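Local structure of lipoxygenase (Cyanothece sp., 5EK8) at residues Leu60-Glu72 with Val372-Arg384. The protein is a 9R-lipoxygenase with a non-haem iron that probably adds both atoms of molecular oxygen to polyunsaturated fatty acids. Residues are numbered along the deposited sequence; the frame is centred on the assembly and turned at random.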
ATOM      1  N   LEU A  60       6.145   3.976 -28.183  1.00 56.34           N
ATOM      2  CA  LEU A  60       6.376   2.755 -27.419  1.00 55.40           C
ATOM      3  C   LEU A  60       6.782   3.079 -25.980  1.00 52.96           C
ATOM      4  O   LEU A  60       7.362   4.133 -25.721  1.00 50.50           O
ATOM      5  CB  LEU A  60       7.460   1.907 -28.088  1.00 53.80           C
ATOM      6  CG  LEU A  60       7.299   1.585 -29.576  1.00 53.93           C
ATOM      7  CD1 LEU A  60       8.515   0.843 -30.090  1.00 50.34           C
ATOM      8  CD2 LEU A  60       6.043   0.773 -29.834  1.00 53.44           C
ATOM      9  N   PHE A  61       6.467   2.184 -25.046  1.00 53.74           N
ATOM     10  CA  PHE A  61       7.015   2.281 -23.694  1.00 52.08           C
ATOM     11  C   PHE A  61       8.536   2.238 -23.775  1.00 56.03           C
ATOM     12  O   PHE A  61       9.094   1.482 -24.575  1.00 59.06           O
ATOM     13  CB  PHE A  61       6.522   1.140 -22.802  1.00 51.10           C
ATOM     14  CG  PHE A  61       5.080   1.244 -22.403  1.00 49.19           C
ATOM     15  CD1 PHE A  61       4.725   1.825 -21.200  1.00 42.46           C
ATOM     16  CD2 PHE A  61       4.083   0.735 -23.217  1.00 49.11           C
ATOM     17  CE1 PHE A  61       3.403   1.912 -20.823  1.00 42.34           C
ATOM     18  CE2 PHE A  61       2.757   0.817 -22.842  1.00 47.00           C
ATOM     19  CZ  PHE A  61       2.417   1.403 -21.640  1.00 45.01           C
ATOM     20  N   SER A  62       9.209   3.029 -22.949  1.00 55.10           N
ATOM     21  CA  SER A  62      10.669   3.050 -22.960  1.00 57.56           C
ATOM     22  C   SER A  62      11.283   1.761 -22.397  1.00 55.43           C
ATOM     23  O   SER A  62      12.388   1.382 -22.788  1.00 56.47           O
ATOM     24  CB  SER A  62      11.193   4.256 -22.178  1.00 57.99           C
ATOM     25  OG  SER A  62      10.802   4.182 -20.820  1.00 60.71           O
ATOM     26  N   ASP A  63      10.571   1.086 -21.495  1.00 53.67           N
ATOM     27  CA  ASP A  63      11.142  -0.063 -20.788  1.00 52.26           C
ATOM     28  C   ASP A  63      10.772  -1.428 -21.376  1.00 53.94           C
ATOM     29  O   ASP A  63      11.587  -2.350 -21.340  1.00 58.18           O
ATOM     30  CB  ASP A  63      10.759  -0.027 -19.298  1.00 49.04           C
ATOM     31  CG  ASP A  63       9.255   0.066 -19.059  1.00 47.09           C
ATOM     32  OD1 ASP A  63       8.859   0.137 -17.872  1.00 44.94           O
ATOM     33  OD2 ASP A  63       8.472   0.073 -20.033  1.00 47.87           O
ATOM     34  N   THR A  64       9.562  -1.567 -21.911  1.00 50.69           N
ATOM     35  CA  THR A  64       9.142  -2.838 -22.503  1.00 49.82           C
ATOM     36  C   THR A  64       9.125  -2.776 -24.027  1.00 58.10           C
ATOM     37  O   THR A  64       9.026  -3.806 -24.696  1.00 59.29           O
ATOM     38  CB  THR A  64       7.742  -3.269 -22.015  1.00 50.57           C
ATOM     39  OG1 THR A  64       6.760  -2.321 -22.454  1.00 58.45           O
ATOM     40  CG2 THR A  64       7.708  -3.374 -20.492  1.00 42.81           C
ATOM     41  N   ASN A  65       9.222  -1.565 -24.567  1.00 62.75           N
ATOM     42  CA  ASN A  65       9.145  -1.334 -26.010  1.00 65.13           C
ATOM     43  C   ASN A  65       7.847  -1.867 -26.622  1.00 62.10           C
ATOM     44  O   ASN A  65       7.755  -2.068 -27.834  1.00 57.95           O
ATOM     45  CB  ASN A  65      10.358  -1.943 -26.718  1.00 69.35           C
ATOM     46  CG  ASN A  65      11.639  -1.183 -26.434  1.00 75.72           C
ATOM     47  OD1 ASN A  65      11.626   0.038 -26.293  1.00 79.62           O
ATOM     48  ND2 ASN A  65      12.750  -1.901 -26.344  1.00 79.61           N
ATOM     49  N   LYS A  66       6.849  -2.086 -25.770  1.00 59.89           N
ATOM     50  CA  LYS A  66       5.497  -2.396 -26.215  1.00 55.97           C
ATOM     51  C   LYS A  66       4.819  -1.102 -26.634  1.00 55.24           C
ATOM     52  O   LYS A  66       5.231  -0.025 -26.211  1.00 54.16           O
ATOM     53  CB  LYS A  66       4.695  -3.090 -25.109  1.00 53.25           C
ATOM     54  CG  LYS A  66       5.134  -4.512 -24.810  1.00 49.84           C
ATOM     55  CD  LYS A  66       4.114  -5.211 -23.934  1.00 48.94           C
ATOM     56  CE  LYS A  66       4.534  -6.632 -23.626  1.00 52.27           C
ATOM     57  NZ  LYS A  66       3.508  -7.339 -22.814  1.00 56.13           N
ATOM     58  N   PRO A  67       3.781  -1.196 -27.476  1.00 55.36           N
ATOM     59  CA  PRO A  67       3.076   0.013 -27.909  1.00 53.76           C
ATOM     60  C   PRO A  67       2.404   0.757 -26.764  1.00 54.50           C
ATOM     61  O   PRO A  67       1.788   0.130 -25.902  1.00 55.56           O
ATOM     62  CB  PRO A  67       2.028  -0.521 -28.893  1.00 53.93           C
ATOM     63  CG  PRO A  67       1.910  -1.977 -28.596  1.00 54.51           C
ATOM     64  CD  PRO A  67       3.273  -2.400 -28.155  1.00 54.46           C
ATOM     65  N   LEU A  68       2.543   2.080 -26.759  1.00 58.06           N
ATOM     66  CA  LEU A  68       1.796   2.943 -25.847  1.00 56.56           C
ATOM     67  C   LEU A  68       0.423   3.202 -26.454  1.00 54.27           C
ATOM     68  O   LEU A  68       0.252   4.098 -27.279  1.00 55.46           O
ATOM     69  CB  LEU A  68       2.539   4.255 -25.600  1.00 58.03           C
ATOM     70  CG  LEU A  68       2.075   5.125 -24.433  1.00 59.71           C
ATOM     71  CD1 LEU A  68       2.318   4.420 -23.120  1.00 57.21           C
ATOM     72  CD2 LEU A  68       2.786   6.470 -24.451  1.00 62.80           C
ATOM     73  N   HIS A  69      -0.550   2.404 -26.034  1.00 51.34           N
ATOM     74  CA  HIS A  69      -1.831   2.311 -26.719  1.00 53.41           C
ATOM     75  C   HIS A  69      -2.904   3.258 -26.196  1.00 58.24           C
ATOM     76  O   HIS A  69      -2.993   3.511 -24.994  1.00 59.46           O
ATOM     77  CB  HIS A  69      -2.346   0.881 -26.619  1.00 51.05           C
ATOM     78  CG  HIS A  69      -2.454   0.388 -25.212  1.00 49.19           C
ATOM     79  ND1 HIS A  69      -1.391  -0.181 -24.539  1.00 49.08           N
ATOM     80  CD2 HIS A  69      -3.489   0.388 -24.343  1.00 53.62           C
ATOM     81  CE1 HIS A  69      -1.773  -0.515 -23.322  1.00 54.23           C
ATOM     82  NE2 HIS A  69      -3.043  -0.177 -23.174  1.00 55.40           N
ATOM     83  N   ASN A  70      -3.720   3.764 -27.119  1.00 61.97           N
ATOM     84  CA  ASN A  70      -4.922   4.530 -26.794  1.00 62.79           C
ATOM     85  C   ASN A  70      -4.657   5.700 -25.855  1.00 65.21           C
ATOM     86  O   ASN A  70      -5.454   5.980 -24.959  1.00 66.76           O
ATOM     87  CB  ASN A  70      -5.986   3.614 -26.179  1.00 62.46           C
ATOM     88  CG  ASN A  70      -6.221   2.353 -26.995  1.00 64.18           C
ATOM     89  OD1 ASN A  70      -5.828   2.264 -28.158  1.00 62.89           O
ATOM     90  ND2 ASN A  70      -6.869   1.369 -26.383  1.00 64.72           N
ATOM     91  N   ILE A  71      -3.532   6.376 -26.052  1.00 64.46           N
ATOM     92  CA  ILE A  71      -3.196   7.518 -25.219  1.00 63.97           C
ATOM     93  C   ILE A  71      -3.315   8.792 -26.046  1.00 69.33           C
ATOM     94  O   ILE A  71      -3.028   8.796 -27.247  1.00 72.48           O
ATOM     95  CB  ILE A  71      -1.782   7.378 -24.609  1.00 59.88           C
ATOM     96  CG1 ILE A  71      -1.647   8.259 -23.366  1.00 54.03           C
ATOM     97  CG2 ILE A  71      -0.693   7.670 -25.642  1.00 59.40           C
ATOM     98  CD1 ILE A  71      -0.559   7.803 -22.430  1.00 48.77           C
ATOM     99  N   GLU A  72      -3.777   9.863 -25.410  1.00 71.10           N
ATOM    100  CA  GLU A  72      -4.063  11.095 -26.132  1.00 71.75           C
ATOM    101  C   GLU A  72      -2.786  11.850 -26.463  1.00 66.81           C
ATOM    102  O   GLU A  72      -1.861  11.930 -25.654  1.00 65.31           O
ATOM    103  CB  GLU A  72      -5.020  11.986 -25.333  1.00 75.13           C
ATOM    104  CG  GLU A  72      -6.463  11.505 -25.357  1.00 81.24           C
ATOM    105  CD  GLU A  72      -7.383  12.325 -24.468  1.00 86.84           C
ATOM    106  OE1 GLU A  72      -7.191  13.557 -24.373  1.00 88.39           O
ATOM    107  OE2 GLU A  72      -8.301  11.732 -23.861  1.00 87.61           O
ATOM    108  N   VAL A 372       0.832   0.184 -10.892  1.00 39.10           N
ATOM    109  CA  VAL A 372       1.677   0.483 -12.038  1.00 43.03           C
ATOM    110  C   VAL A 372       1.117  -0.106 -13.328  1.00 43.50           C
ATOM    111  O   VAL A 372       0.953   0.610 -14.318  1.00 43.27           O
ATOM    112  CB  VAL A 372       3.111  -0.033 -11.830  1.00 42.56           C
ATOM    113  CG1 VAL A 372       3.942   0.230 -13.069  1.00 41.25           C
ATOM    114  CG2 VAL A 372       3.742   0.632 -10.607  1.00 42.65           C
ATOM    115  N   ALA A 373       0.804  -1.401 -13.312  1.00 46.27           N
ATOM    116  CA  ALA A 373       0.223  -2.046 -14.490  1.00 44.89           C
ATOM    117  C   ALA A 373      -1.063  -1.345 -14.939  1.00 53.45           C
ATOM    118  O   ALA A 373      -1.257  -1.061 -16.133  1.00 60.21           O
ATOM    119  CB  ALA A 373      -0.047  -3.504 -14.208  1.00 40.74           C
ATOM    120  N   CYS A 374      -1.930  -1.065 -13.967  1.00 48.15           N
ATOM    121  CA  CYS A 374      -3.217  -0.432 -14.223  1.00 45.93           C
ATOM    122  C   CYS A 374      -3.067   0.888 -14.955  1.00 46.99           C
ATOM    123  O   CYS A 374      -3.621   1.072 -16.040  1.00 47.87           O
ATOM    124  CB  CYS A 374      -3.969  -0.206 -12.911  1.00 45.71           C
ATOM    125  SG  CYS A 374      -5.410   0.871 -13.051  1.00 47.31           S
ATOM    126  N   PHE A 375      -2.319   1.808 -14.358  1.00 48.13           N
ATOM    127  CA  PHE A 375      -2.138   3.123 -14.956  1.00 50.14           C
ATOM    128  C   PHE A 375      -1.340   3.037 -16.249  1.00 51.69           C
ATOM    129  O   PHE A 375      -1.407   3.932 -17.089  1.00 53.95           O
ATOM    130  CB  PHE A 375      -1.459   4.077 -13.969  1.00 47.99           C
ATOM    131  CG  PHE A 375      -2.391   4.618 -12.921  1.00 51.57           C
ATOM    132  CD1 PHE A 375      -3.200   5.709 -13.193  1.00 50.23           C
ATOM    133  CD2 PHE A 375      -2.470   4.029 -11.669  1.00 51.11           C
ATOM    134  CE1 PHE A 375      -4.060   6.206 -12.238  1.00 50.11           C
ATOM    135  CE2 PHE A 375      -3.330   4.522 -10.711  1.00 48.35           C
ATOM    136  CZ  PHE A 375      -4.125   5.611 -10.997  1.00 50.26           C
ATOM    137  N   ARG A 376      -0.590   1.952 -16.409  1.00 49.89           N
ATOM    138  CA  ARG A 376       0.161   1.746 -17.635  1.00 46.25           C
ATOM    139  C   ARG A 376      -0.748   1.392 -18.801  1.00 46.74           C
ATOM    140  O   ARG A 376      -0.521   1.850 -19.918  1.00 48.67           O
ATOM    141  CB  ARG A 376       1.208   0.650 -17.456  1.00 45.01           C
ATOM    142  CG  ARG A 376       2.536   1.130 -16.913  1.00 44.26           C
ATOM    143  CD  ARG A 376       3.490  -0.044 -16.710  1.00 40.59           C
ATOM    144  NE  ARG A 376       4.001  -0.559 -17.975  1.00 35.32           N
ATOM    145  CZ  ARG A 376       5.192  -0.249 -18.473  1.00 42.86           C
ATOM    146  NH1 ARG A 376       5.998   0.566 -17.809  1.00 43.77           N
ATOM    147  NH2 ARG A 376       5.582  -0.759 -19.632  1.00 52.37           N
ATOM    148  N   ASN A 377      -1.776   0.583 -18.551  1.00 49.86           N
ATOM    149  CA  ASN A 377      -2.500  -0.028 -19.670  1.00 50.92           C
ATOM    150  C   ASN A 377      -4.015   0.198 -19.741  1.00 55.07           C
ATOM    151  O   ASN A 377      -4.646  -0.178 -20.730  1.00 57.25           O
ATOM    152  CB  ASN A 377      -2.231  -1.536 -19.671  1.00 45.55           C
ATOM    153  CG  ASN A 377      -0.751  -1.864 -19.756  1.00 46.16           C
ATOM    154  OD1 ASN A 377      -0.153  -1.811 -20.829  1.00 50.25           O
ATOM    155  ND2 ASN A 377      -0.153  -2.210 -18.621  1.00 42.34           N
ATOM    156  N   LEU A 378      -4.603   0.804 -18.715  1.00 55.35           N
ATOM    157  CA  LEU A 378      -6.056   0.967 -18.686  1.00 55.13           C
ATOM    158  C   LEU A 378      -6.492   2.404 -18.962  1.00 56.04           C
ATOM    159  O   LEU A 378      -6.374   3.271 -18.096  1.00 58.46           O
ATOM    160  CB  LEU A 378      -6.615   0.501 -17.340  1.00 54.59           C
ATOM    161  CG  LEU A 378      -6.406  -0.985 -17.041  1.00 54.93           C
ATOM    162  CD1 LEU A 378      -7.072  -1.378 -15.729  1.00 53.06           C
ATOM    163  CD2 LEU A 378      -6.924  -1.838 -18.197  1.00 56.45           C
ATOM    164  N   ARG A 379      -7.003   2.644 -20.168  1.00 56.24           N
ATOM    165  CA  ARG A 379      -7.461   3.976 -20.570  1.00 55.85           C
ATOM    166  C   ARG A 379      -8.894   3.973 -21.107  1.00 60.61           C
ATOM    167  O   ARG A 379      -9.810   4.469 -20.450  1.00 63.29           O
ATOM    168  CB  ARG A 379      -6.518   4.564 -21.620  1.00 50.55           C
ATOM    169  CG  ARG A 379      -5.395   5.381 -21.025  1.00 46.14           C
ATOM    170  CD  ARG A 379      -4.231   5.530 -21.979  1.00 46.39           C
ATOM    171  NE  ARG A 379      -2.986   5.224 -21.289  1.00 55.77           N
ATOM    172  CZ  ARG A 379      -2.214   4.182 -21.568  1.00 62.72           C
ATOM    173  NH1 ARG A 379      -1.104   3.981 -20.876  1.00 66.70           N
ATOM    174  NH2 ARG A 379      -2.544   3.350 -22.545  1.00 61.85           N
ATOM    175  N   LYS A 380      -9.084   3.423 -22.306  1.00 60.08           N
ATOM    176  CA  LYS A 380     -10.411   3.357 -22.919  1.00 60.94           C
ATOM    177  C   LYS A 380     -11.325   2.342 -22.233  1.00 60.30           C
ATOM    178  O   LYS A 380     -12.551   2.484 -22.250  1.00 59.27           O
ATOM    179  CB  LYS A 380     -10.299   3.016 -24.405  1.00 64.23           C
ATOM    180  CG  LYS A 380      -9.794   4.155 -25.271  1.00 66.38           C
ATOM    181  CD  LYS A 380     -10.198   3.943 -26.724  1.00 69.63           C
ATOM    182  CE  LYS A 380      -9.744   5.094 -27.608  1.00 70.62           C
ATOM    183  NZ  LYS A 380     -10.300   4.983 -28.982  1.00 69.81           N
ATOM    184  N   ASN A 381     -10.724   1.324 -21.625  1.00 56.07           N
ATOM    185  CA  ASN A 381     -11.490   0.261 -20.985  1.00 55.63           C
ATOM    186  C   ASN A 381     -12.088   0.692 -19.641  1.00 54.96           C
ATOM    187  O   ASN A 381     -11.366   1.108 -18.734  1.00 54.57           O
ATOM    188  CB  ASN A 381     -10.615  -0.979 -20.801  1.00 52.92           C
ATOM    189  CG  ASN A 381     -11.428  -2.239 -20.588  1.00 54.17           C
ATOM    190  OD1 ASN A 381     -12.255  -2.313 -19.677  1.00 53.12           O
ATOM    191  ND2 ASN A 381     -11.209  -3.234 -21.441  1.00 55.90           N
ATOM    192  N   PRO A 382     -13.420   0.590 -19.516  1.00 54.89           N
ATOM    193  CA  PRO A 382     -14.206   0.962 -18.333  1.00 55.87           C
ATOM    194  C   PRO A 382     -13.635   0.443 -17.017  1.00 58.43           C
ATOM    195  O   PRO A 382     -13.851   1.072 -15.982  1.00 66.13           O
ATOM    196  CB  PRO A 382     -15.581   0.326 -18.600  1.00 57.51           C
ATOM    197  CG  PRO A 382     -15.491  -0.328 -19.951  1.00 60.67           C
ATOM    198  CD  PRO A 382     -14.289   0.219 -20.641  1.00 57.92           C
ATOM    199  N   ILE A 383     -12.921  -0.678 -17.057  1.00 52.06           N
ATOM    200  CA  ILE A 383     -12.314  -1.246 -15.855  1.00 51.09           C
ATOM    201  C   ILE A 383     -11.360  -0.238 -15.197  1.00 50.68           C
ATOM    202  O   ILE A 383     -11.186  -0.235 -13.973  1.00 50.59           O
ATOM    203  CB  ILE A 383     -11.579  -2.562 -16.176  1.00 50.47           C
ATOM    204  CG1 ILE A 383     -12.595  -3.641 -16.543  1.00 48.65           C
ATOM    205  CG2 ILE A 383     -10.759  -3.040 -14.990  1.00 51.46           C
ATOM    206  CD1 ILE A 383     -13.562  -3.958 -15.425  1.00 46.26           C
ATOM    207  N   ARG A 384     -10.769   0.630 -16.013  1.00 49.42           N
ATOM    208  CA  ARG A 384      -9.991   1.758 -15.505  1.00 55.46           C
ATOM    209  C   ARG A 384     -10.776   2.546 -14.459  1.00 59.88           C
ATOM    210  O   ARG A 384     -10.330   2.719 -13.319  1.00 59.14           O
ATOM    211  CB  ARG A 384      -9.593   2.691 -16.645  1.00 57.14           C
ATOM    212  CG  ARG A 384      -9.092   4.043 -16.168  1.00 59.89           C
ATOM    213  CD  ARG A 384      -9.500   5.144 -17.129  1.00 62.15           C
ATOM    214  NE  ARG A 384      -8.578   6.272 -17.079  1.00 61.35           N
ATOM    215  CZ  ARG A 384      -8.511   7.217 -18.008  1.00 63.55           C
ATOM    216  NH1 ARG A 384      -7.634   8.204 -17.887  1.00 66.43           N
ATOM    217  NH2 ARG A 384      -9.317   7.170 -19.060  1.00 63.70           N
TER
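Arg376 and Asp63 form a salt bridge where the PLAT-type beta domain meets the helical, iron-binding domain. Asp63 sits in the loop after strand 53-61 of the beta domain, which follows two helices at the start of the chain. Arg376 lies at the end of helix 337-377, the long helix that also carries the iron ligands His359 and His364. From CB the arginine runs out beside Phe61, and Arg376 CG lies 4.1 Å from Phe61 CE1. The chain then bends at chi3 (73°), which brings NH2 over the rim of the Phe61 ring at CD1. Arg376 NE stands 3.8 Å from Phe61 CE1 and forms a salt bridge with Asp491, which also accepts from Asn377 ND2. Arg376 CZ is 3.5 Å from Phe61 CD1; the planes are 20° apart, so the two groups are nearly parallel but offset. The end grips the carboxylate with two nitrogens. Arg376 NH1 meets the syn lone pair of Asp63 OD1 at 2.9 Å, with that oxygen tilted out of the guanidinium plane; Arg376 NH1 also donates to Trp163 O. Arg376 NH2 bonds Asp63 OD2 at 3.0 Å, close to the guanidinium plane. A leucine in place of Arg376 would probably leave the Asp63 and Asp491 carboxylates without this shared positive partner and the Phe61 rim without its NH2 contact. Past the helix, Arg379 reaches across to the 68-71 loop, its chain bent at chi3. Ile71 CD1 covers one guanidinium face, 3.7 Å from Arg379 NE. Arg379 NH2 sits over the imidazole of His69, 3.6 Å from His69 CD2. That ring donates from its edge: His69 NE2 meets Asn377 O at 2.9 Å, nearly straight at 168°, with the oxygen close to the ring plane.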